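PDB 1IXK: methyltransferase from Pyrococcus horikoshii, which probably methylates cytidine in RNA at carbon 5, using S-adenosyl-L-methionine as methyl donor. Local coordinates for residues N293-L297 and F307-K311; I146-D150 and L184-F188; P110-P116 and D189-L193. All coordinates share one frame; numbering follows the deposited sequence.

Interaction 1: N293-L297 and F307-K311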
loop_
_atom_site.group_PDB
_atom_site.type_symbol
_atom_site.label_atom_id
_atom_site.label_comp_id
_atom_site.label_asym_id
_atom_site.label_seq_id
_atom_site.Cartn_x
_atom_site.Cartn_y
_atom_site.Cartn_z
ATOM N N ASN A 293 -4.096 11.852 11.306
ATOM C CA ASN A 293 -2.863 11.085 11.499
ATOM C C ASN A 293 -2.695 10.180 10.276
ATOM O O ASN A 293 -1.583 9.766 9.933
ATOM C CB ASN A 293 -2.941 10.227 12.768
ATOM C CG ASN A 293 -2.587 11.006 14.026
ATOM O OD1 ASN A 293 -1.444 11.414 14.209
ATOM N ND2 ASN A 293 -3.569 11.215 14.894
ATOM N N ALA A 294 -3.819 9.875 9.626
ATOM C CA ALA A 294 -3.823 9.049 8.418
ATOM C C ALA A 294 -3.353 9.929 7.262
ATOM O O ALA A 294 -3.471 11.152 7.329
ATOM C CB ALA A 294 -5.230 8.524 8.147
ATOM N N ARG A 295 -2.838 9.312 6.201
ATOM C CA ARG A 295 -2.311 10.064 5.064
ATOM C C ARG A 295 -2.859 9.612 3.720
ATOM O O ARG A 295 -3.360 8.504 3.578
ATOM C CB ARG A 295 -0.783 9.930 5.007
ATOM C CG ARG A 295 -0.085 9.996 6.355
ATOM C CD ARG A 295 -0.413 11.276 7.089
ATOM N NE ARG A 295 0.136 12.457 6.436
ATOM C CZ ARG A 295 -0.091 13.702 6.845
ATOM N NH1 ARG A 295 -0.858 13.919 7.901
ATOM N NH2 ARG A 295 0.445 14.729 6.202
ATOM N N ARG A 296 -2.744 10.494 2.737
ATOM C CA ARG A 296 -3.173 10.214 1.374
ATOM C C ARG A 296 -2.101 10.685 0.403
ATOM O O ARG A 296 -1.468 11.727 0.613
ATOM C CB ARG A 296 -4.470 10.956 1.039
ATOM C CG ARG A 296 -5.747 10.233 1.433
ATOM C CD ARG A 296 -6.955 11.095 1.085
ATOM N NE ARG A 296 -8.223 10.419 1.343
ATOM C CZ ARG A 296 -9.038 9.974 0.393
ATOM N NH1 ARG A 296 -8.715 10.130 -0.885
ATOM N NH2 ARG A 296 -10.185 9.391 0.719
ATOM N N LEU A 297 -1.906 9.911 -0.659
ATOM C CA LEU A 297 -0.961 10.264 -1.707
ATOM C C LEU A 297 -1.842 10.520 -2.921
ATOM O O LEU A 297 -2.784 9.767 -3.184
ATOM C CB LEU A 297 0.008 9.115 -1.999
ATOM C CG LEU A 297 1.017 8.754 -0.907
ATOM C CD1 LEU A 297 1.875 7.586 -1.383
ATOM C CD2 LEU A 297 1.888 9.965 -0.582
ATOM N N PHE A 307 -3.669 6.955 -3.101
ATOM C CA PHE A 307 -3.270 6.067 -2.010
ATOM C C PHE A 307 -3.742 6.586 -0.644
ATOM O O PHE A 307 -3.857 7.788 -0.440
ATOM C CB PHE A 307 -1.737 5.976 -2.047
ATOM C CG PHE A 307 -1.136 5.061 -1.030
ATOM C CD1 PHE A 307 -1.095 3.687 -1.241
ATOM C CD2 PHE A 307 -0.561 5.580 0.128
ATOM C CE1 PHE A 307 -0.475 2.841 -0.319
ATOM C CE2 PHE A 307 0.057 4.747 1.051
ATOM C CZ PHE A 307 0.099 3.372 0.828
ATOM N N PHE A 308 -4.013 5.668 0.278
ATOM C CA PHE A 308 -4.458 6.018 1.630
ATOM C C PHE A 308 -3.771 5.073 2.595
ATOM O O PHE A 308 -3.679 3.873 2.335
ATOM C CB PHE A 308 -5.976 5.833 1.767
ATOM C CG PHE A 308 -6.489 6.022 3.169
ATOM C CD1 PHE A 308 -6.712 7.299 3.680
ATOM C CD2 PHE A 308 -6.763 4.917 3.981
ATOM C CE1 PHE A 308 -7.204 7.477 4.977
ATOM C CE2 PHE A 308 -7.254 5.085 5.283
ATOM C CZ PHE A 308 -7.474 6.372 5.778
ATOM N N ILE A 309 -3.295 5.603 3.714
ATOM C CA ILE A 309 -2.633 4.758 4.690
ATOM C C ILE A 309 -2.866 5.267 6.103
ATOM O O ILE A 309 -2.842 6.471 6.345
ATOM C CB ILE A 309 -1.103 4.688 4.435
ATOM C CG1 ILE A 309 -0.452 3.769 5.476
ATOM C CG2 ILE A 309 -0.498 6.088 4.495
ATOM C CD1 ILE A 309 1.029 3.480 5.213
ATOM N N ALA A 310 -3.085 4.336 7.028
ATOM C CA ALA A 310 -3.303 4.676 8.430
ATOM C C ALA A 310 -2.544 3.699 9.312
ATOM O O ALA A 310 -2.488 2.502 9.022
ATOM C CB ALA A 310 -4.786 4.631 8.765
ATOM N N LYS A 311 -1.958 4.210 10.393
ATOM C CA LYS A 311 -1.207 3.369 11.315
ATOM C C LYS A 311 -1.999 3.272 12.613
ATOM O O LYS A 311 -2.195 4.264 13.320
ATOM C CB LYS A 311 0.176 3.972 11.567
ATOM C CG LYS A 311 1.077 3.104 12.418
ATOM C CD LYS A 311 2.516 3.588 12.310
ATOM C CE LYS A 311 3.442 2.758 13.170
ATOM N NZ LYS A 311 4.870 2.992 12.795
HETATM O O HOH W 1 -1.985 6.996 10.995
HETATM O O HOH W 2 -5.890 9.634 -1.947
#
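The F308 ring takes R296 CG at its edge, in the ring plane, 3.8 Å from CD1, while A294 CB approaches its far end obliquely at CE1 and CZ. The R296 guanidinium plane stands 66° from that ring, the side chains crossing at a slant. On the sheet's other face the F307 ring receives L297 CD1 obliquely, 3.5 Å from CD2. F307 and L297, directly paired, run side by side and point the same way; CG anti to the backbone N (chi1 -178°) lays the F307 ring alongside L297. Between the two layers of side chains, 295-297 and 307-311 form an antiparallel hairpin. R295 and I309 are a hydrogen-bonded pair, R295 N meeting I309 O at 2.8 Å and I309 N returning the bond to R295 O. L297 and F307 make the second such pair, L297 N reaching F307 O at 2.9 Å. Between them R296 and F308 are a non-hydrogen-bonded pair, with R296 CA 3.1 Å from F307 O in a CA-H...O contact. A water accepts a weak bond from R296 NH1 and donates to F307 O. R296 NE forms a salt bridge with E255, so the arginine lends F308 its aliphatic stem and spends its charge beyond the hairpin. The side chain of F307 is about 4 Å from that of C247, the predicted nucleophile, so the apolar L297-F307 pair borders the probable active site.

Interaction 2: I146-D150 and L184-F188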
loop_
_atom_site.group_PDB
_atom_site.type_symbol
_atom_site.label_atom_id
_atom_site.label_comp_id
_atom_site.label_asym_id
_atom_site.label_seq_id
_atom_site.Cartn_x
_atom_site.Cartn_y
_atom_site.Cartn_z
ATOM N N ILE A 146 6.712 -14.258 9.304
ATOM C CA ILE A 146 5.680 -13.554 8.558
ATOM C C ILE A 146 4.709 -14.568 7.988
ATOM O O ILE A 146 5.108 -15.445 7.227
ATOM C CB ILE A 146 6.246 -12.772 7.362
ATOM C CG1 ILE A 146 7.191 -11.668 7.847
ATOM C CG2 ILE A 146 5.091 -12.191 6.543
ATOM C CD1 ILE A 146 8.056 -11.095 6.736
ATOM N N TYR A 147 3.442 -14.459 8.370
ATOM C CA TYR A 147 2.416 -15.354 7.845
ATOM C C TYR A 147 1.704 -14.617 6.711
ATOM O O TYR A 147 1.351 -13.446 6.858
ATOM C CB TYR A 147 1.392 -15.712 8.932
ATOM C CG TYR A 147 1.912 -16.644 10.003
ATOM C CD1 TYR A 147 2.600 -16.157 11.114
ATOM C CD2 TYR A 147 1.721 -18.021 9.899
ATOM C CE1 TYR A 147 3.084 -17.020 12.098
ATOM C CE2 TYR A 147 2.199 -18.896 10.877
ATOM C CZ TYR A 147 2.878 -18.388 11.974
ATOM O OH TYR A 147 3.330 -19.249 12.950
ATOM N N ALA A 148 1.502 -15.296 5.585
ATOM C CA ALA A 148 0.816 -14.697 4.440
ATOM C C ALA A 148 -0.178 -15.713 3.882
ATOM O O ALA A 148 0.014 -16.922 4.031
ATOM C CB ALA A 148 1.818 -14.289 3.367
ATOM N N PHE A 149 -1.233 -15.213 3.243
ATOM C CA PHE A 149 -2.292 -16.059 2.695
ATOM C C PHE A 149 -2.631 -15.721 1.245
ATOM O O PHE A 149 -2.726 -14.549 0.876
ATOM C CB PHE A 149 -3.574 -15.901 3.529
ATOM C CG PHE A 149 -3.375 -16.075 5.012
ATOM C CD1 PHE A 149 -2.688 -15.118 5.756
ATOM C CD2 PHE A 149 -3.895 -17.186 5.668
ATOM C CE1 PHE A 149 -2.524 -15.267 7.133
ATOM C CE2 PHE A 149 -3.736 -17.344 7.046
ATOM C CZ PHE A 149 -3.049 -16.383 7.780
ATOM N N ASP A 150 -2.822 -16.751 0.427
ATOM C CA ASP A 150 -3.192 -16.570 -0.975
ATOM C C ASP A 150 -4.105 -17.731 -1.360
ATOM O O ASP A 150 -3.734 -18.891 -1.195
ATOM C CB ASP A 150 -1.953 -16.585 -1.873
ATOM C CG ASP A 150 -2.225 -16.007 -3.263
ATOM O OD1 ASP A 150 -3.380 -16.091 -3.741
ATOM O OD2 ASP A 150 -1.278 -15.471 -3.877
ATOM N N LEU A 184 -5.507 -19.738 13.340
ATOM C CA LEU A 184 -4.123 -20.085 13.634
ATOM C C LEU A 184 -3.853 -20.011 15.134
ATOM O O LEU A 184 -2.872 -20.572 15.626
ATOM C CB LEU A 184 -3.168 -19.130 12.914
ATOM C CG LEU A 184 -2.947 -19.238 11.401
ATOM C CD1 LEU A 184 -4.252 -19.062 10.646
ATOM C CD2 LEU A 184 -1.945 -18.175 10.987
ATOM N N ASN A 185 -4.728 -19.318 15.857
ATOM C CA ASN A 185 -4.572 -19.149 17.299
ATOM C C ASN A 185 -3.216 -18.534 17.620
ATOM O O ASN A 185 -2.579 -18.881 18.611
ATOM C CB ASN A 185 -4.720 -20.491 18.022
ATOM C CG ASN A 185 -6.166 -20.918 18.166
ATOM O OD1 ASN A 185 -6.459 -22.004 18.663
ATOM N ND2 ASN A 185 -7.081 -20.060 17.736
ATOM N N VAL A 186 -2.778 -17.620 16.762
ATOM C CA VAL A 186 -1.508 -16.933 16.948
ATOM C C VAL A 186 -1.769 -15.459 17.265
ATOM O O VAL A 186 -2.670 -14.848 16.695
ATOM C CB VAL A 186 -0.635 -17.020 15.676
ATOM C CG1 VAL A 186 0.591 -16.134 15.818
ATOM C CG2 VAL A 186 -0.211 -18.461 15.436
ATOM N N GLU A 187 -0.990 -14.904 18.187
ATOM C CA GLU A 187 -1.114 -13.495 18.566
ATOM C C GLU A 187 -0.009 -12.756 17.817
ATOM O O GLU A 187 1.157 -13.126 17.909
ATOM C CB GLU A 187 -0.924 -13.328 20.077
ATOM C CG GLU A 187 0.379 -13.923 20.607
ATOM C CD GLU A 187 0.455 -15.431 20.425
ATOM O OE1 GLU A 187 -0.364 -16.147 21.041
ATOM O OE2 GLU A 187 1.328 -15.901 19.665
ATOM N N PHE A 188 -0.375 -11.705 17.090
ATOM C CA PHE A 188 0.591 -10.961 16.288
ATOM C C PHE A 188 1.098 -9.650 16.862
ATOM O O PHE A 188 0.367 -8.935 17.537
ATOM C CB PHE A 188 -0.010 -10.686 14.904
ATOM C CG PHE A 188 -0.213 -11.923 14.081
ATOM C CD1 PHE A 188 0.800 -12.393 13.246
ATOM C CD2 PHE A 188 -1.400 -12.638 14.162
ATOM C CE1 PHE A 188 0.631 -13.563 12.510
ATOM C CE2 PHE A 188 -1.580 -13.813 13.427
ATOM C CZ PHE A 188 -0.559 -14.273 12.597
#
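L184, at the start of the loop segment, reaches two aromatic rings of strand 145-149, its CD2 touching both. This CD2 lies 3.8 Å from Y147 CD2, obliquely to that ring, and equally near F149 CZ, which it meets at the ring edge and close to its plane. CD1 adds a contact with F149 CE2 at 4.0 Å, so both methyls of the leucine sit against the CZ-CE2 rim of the phenylalanine. The two side chains come from opposite directions, whereas Y147 and L184 slide past each other. V186 contributes a looser contact: its CG2 is 4.4 Å from Y147 OH, and its CG1 lies over one face of the F188 ring, offset toward the rim. F188 closes the segment. With CG anti to its carbonyl carbon (chi1 -67°), its ring swings back toward the strand and brings CE1 to 3.5 Å from Y147 CD1. The two ring planes are 89° apart, their centroids separated by 5.7 Å, and Y147 CD1 sits at the edge of the F188 ring. Y147 is thus met obliquely by L184 at CD2 and by F188 at CD1, both from the same side of its ring plane. No hydrogen bond joins the segments; dispersion between apolar groups holds the loop to the strand. Y147 and F149 point to one face of the mixed sheet, where strand 145-149 runs parallel to 121-124 and 171-174, between them. F188 also packs on I121 and A123, and L184 on F174, while I146 faces helix 131-139. The loop therefore spans the neighbouring strands just before the chain enters strand 188-194, and D150, predicted to bind S-adenosyl-L-methionine, follows strand 145-149.

Interaction 3: P110-P116 and D189-L193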
loop_
_atom_site.group_PDB
_atom_site.type_symbol
_atom_site.label_atom_id
_atom_site.label_comp_id
_atom_site.label_asym_id
_atom_site.label_seq_id
_atom_site.Cartn_x
_atom_site.Cartn_y
_atom_site.Cartn_z
ATOM N N PRO A 110 3.496 1.116 3.011
ATOM C CA PRO A 110 2.937 0.252 4.059
ATOM C C PRO A 110 3.931 -0.564 4.884
ATOM O O PRO A 110 3.916 -0.499 6.117
ATOM C CB PRO A 110 1.941 -0.624 3.291
ATOM C CG PRO A 110 1.446 0.307 2.233
ATOM C CD PRO A 110 2.746 0.949 1.752
ATOM N N PRO A 111 4.812 -1.338 4.228
ATOM C CA PRO A 111 5.771 -2.128 5.008
ATOM C C PRO A 111 6.672 -1.261 5.885
ATOM O O PRO A 111 6.934 -1.591 7.043
ATOM C CB PRO A 111 6.586 -2.860 3.939
ATOM C CG PRO A 111 5.704 -2.870 2.744
ATOM C CD PRO A 111 5.008 -1.548 2.784
ATOM N N VAL A 112 7.159 -0.163 5.320
ATOM C CA VAL A 112 8.046 0.736 6.051
ATOM C C VAL A 112 7.306 1.370 7.230
ATOM O O VAL A 112 7.844 1.463 8.333
ATOM C CB VAL A 112 8.603 1.839 5.119
ATOM C CG1 VAL A 112 9.473 2.805 5.910
ATOM C CG2 VAL A 112 9.421 1.200 3.996
ATOM N N ALA A 113 6.072 1.798 6.998
ATOM C CA ALA A 113 5.273 2.398 8.066
ATOM C C ALA A 113 5.029 1.389 9.193
ATOM O O ALA A 113 5.063 1.750 10.370
ATOM C CB ALA A 113 3.932 2.900 7.512
ATOM N N LEU A 114 4.783 0.128 8.838
ATOM C CA LEU A 114 4.535 -0.901 9.849
ATOM C C LEU A 114 5.792 -1.105 10.689
ATOM O O LEU A 114 5.718 -1.433 11.875
ATOM C CB LEU A 114 4.119 -2.221 9.194
ATOM C CG LEU A 114 3.664 -3.315 10.168
ATOM C CD1 LEU A 114 2.513 -2.796 11.034
ATOM C CD2 LEU A 114 3.219 -4.547 9.386
ATOM N N ASP A 115 6.946 -0.926 10.055
ATOM C CA ASP A 115 8.239 -1.026 10.731
ATOM C C ASP A 115 8.428 -2.303 11.547
ATOM O O ASP A 115 8.710 -2.239 12.743
ATOM C CB ASP A 115 8.408 0.191 11.648
ATOM C CG ASP A 115 9.844 0.419 12.080
ATOM O OD1 ASP A 115 10.036 1.086 13.121
ATOM O OD2 ASP A 115 10.777 -0.044 11.385
ATOM N N PRO A 116 8.275 -3.479 10.916
ATOM C CA PRO A 116 8.441 -4.762 11.610
ATOM C C PRO A 116 9.882 -4.872 12.112
ATOM O O PRO A 116 10.804 -4.437 11.431
ATOM C CB PRO A 116 8.172 -5.797 10.514
ATOM C CG PRO A 116 7.393 -5.059 9.489
ATOM C CD PRO A 116 7.992 -3.690 9.487
ATOM N N ASP A 189 2.360 -9.343 16.568
ATOM C CA ASP A 189 2.974 -8.090 16.996
ATOM C C ASP A 189 2.609 -7.009 15.984
ATOM O O ASP A 189 2.343 -5.865 16.351
ATOM C CB ASP A 189 4.509 -8.191 17.015
ATOM C CG ASP A 189 5.030 -9.123 18.087
ATOM O OD1 ASP A 189 4.663 -8.935 19.265
ATOM O OD2 ASP A 189 5.819 -10.031 17.749
ATOM N N LYS A 190 2.621 -7.382 14.705
ATOM C CA LYS A 190 2.344 -6.445 13.613
ATOM C C LYS A 190 1.484 -7.075 12.523
ATOM O O LYS A 190 1.627 -8.262 12.217
ATOM C CB LYS A 190 3.656 -6.000 12.959
ATOM C CG LYS A 190 4.673 -5.341 13.871
ATOM C CD LYS A 190 4.264 -3.943 14.236
ATOM C CE LYS A 190 5.484 -3.063 14.478
ATOM N NZ LYS A 190 6.427 -3.635 15.465
ATOM N N ILE A 191 0.603 -6.272 11.934
ATOM C CA ILE A 191 -0.256 -6.745 10.853
ATOM C C ILE A 191 -0.286 -5.750 9.702
ATOM O O ILE A 191 -0.460 -4.552 9.909
ATOM C CB ILE A 191 -1.702 -6.976 11.341
ATOM C CG1 ILE A 191 -1.710 -8.101 12.378
ATOM C CG2 ILE A 191 -2.616 -7.316 10.150
ATOM C CD1 ILE A 191 -3.068 -8.463 12.886
ATOM N N LEU A 192 -0.097 -6.253 8.487
ATOM C CA LEU A 192 -0.139 -5.409 7.303
ATOM C C LEU A 192 -1.438 -5.735 6.570
ATOM O O LEU A 192 -1.629 -6.862 6.119
ATOM C CB LEU A 192 1.052 -5.695 6.378
ATOM C CG LEU A 192 1.221 -4.720 5.202
ATOM C CD1 LEU A 192 1.604 -3.338 5.745
ATOM C CD2 LEU A 192 2.304 -5.223 4.247
ATOM N N LEU A 193 -2.335 -4.757 6.483
ATOM C CA LEU A 193 -3.604 -4.940 5.786
ATOM C C LEU A 193 -3.579 -4.020 4.584
ATOM O O LEU A 193 -4.077 -2.887 4.627
ATOM C CB LEU A 193 -4.785 -4.595 6.696
ATOM C CG LEU A 193 -6.183 -4.636 6.070
ATOM C CD1 LEU A 193 -6.386 -5.931 5.270
ATOM C CD2 LEU A 193 -7.210 -4.520 7.180
#
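L114 and K190 slide past each other in opposite directions, the leucine reaching from the end of its helix toward the strand and the lysine back toward that end. K190 CB lies 3.9 Å from L114 CG, and farther out K190 CD packs 3.8 Å from L114 CD1. Bends at chi2 and chi4 fold the lysine so that CE comes within 3.1 Å of L114 O, while its NZ forms a salt bridge with E120. Both methyls of L114 press on the strand backbone at the I191 carbonyl, CD1 3.6 Å from I191 O, and CD2 also lies 3.9 Å from L192 CB. L192, its CG anti to the backbone N (chi1 -171°), sends CD1 to 3.7 Å from P110 CB, one turn earlier on the helix, and its CD2 loosely touches P111 CG. With L114 cut back to an alanine, K190 CD and L192 CB are likely to lose their apolar partner and a gap to open between helix and strand. Helix 110-114 and strand 190-193 run nearly antiparallel, at 158°, with axes 9.1 Å apart. The helix lies over one face of the sheet, where L114 also touches V243 on strand 240-246; P111 packs on K132 and L136 of helix 131-139. I191 and L193 point to the other face, against helix 215-235, placing strand 188-194 between helical layers, as in Rossmann-like methyltransferase folds.

All three interactions reach the same mixed sheet of the methyltransferase fold. The centres of interactions 1 and 3 are about 13 Å apart, as are those of 2 and 3, while those of 1 and 2 are about 24 Å apart, without touching. Interaction 3 brackets interaction 2 along the chain: 146-150 and 184-188 lie inside the loop it closes, and F188 leads directly into D189. The hairpin of interaction 1 follows both. It meets interaction 3 directly: K311 NZ is 2.7 Å from A113 O, a probable hydrogen bond, and F307 and I309 pack on P110. Helix 105-114 thus links the hairpin to strand 188-194, near residues predicted to bind the cofactor.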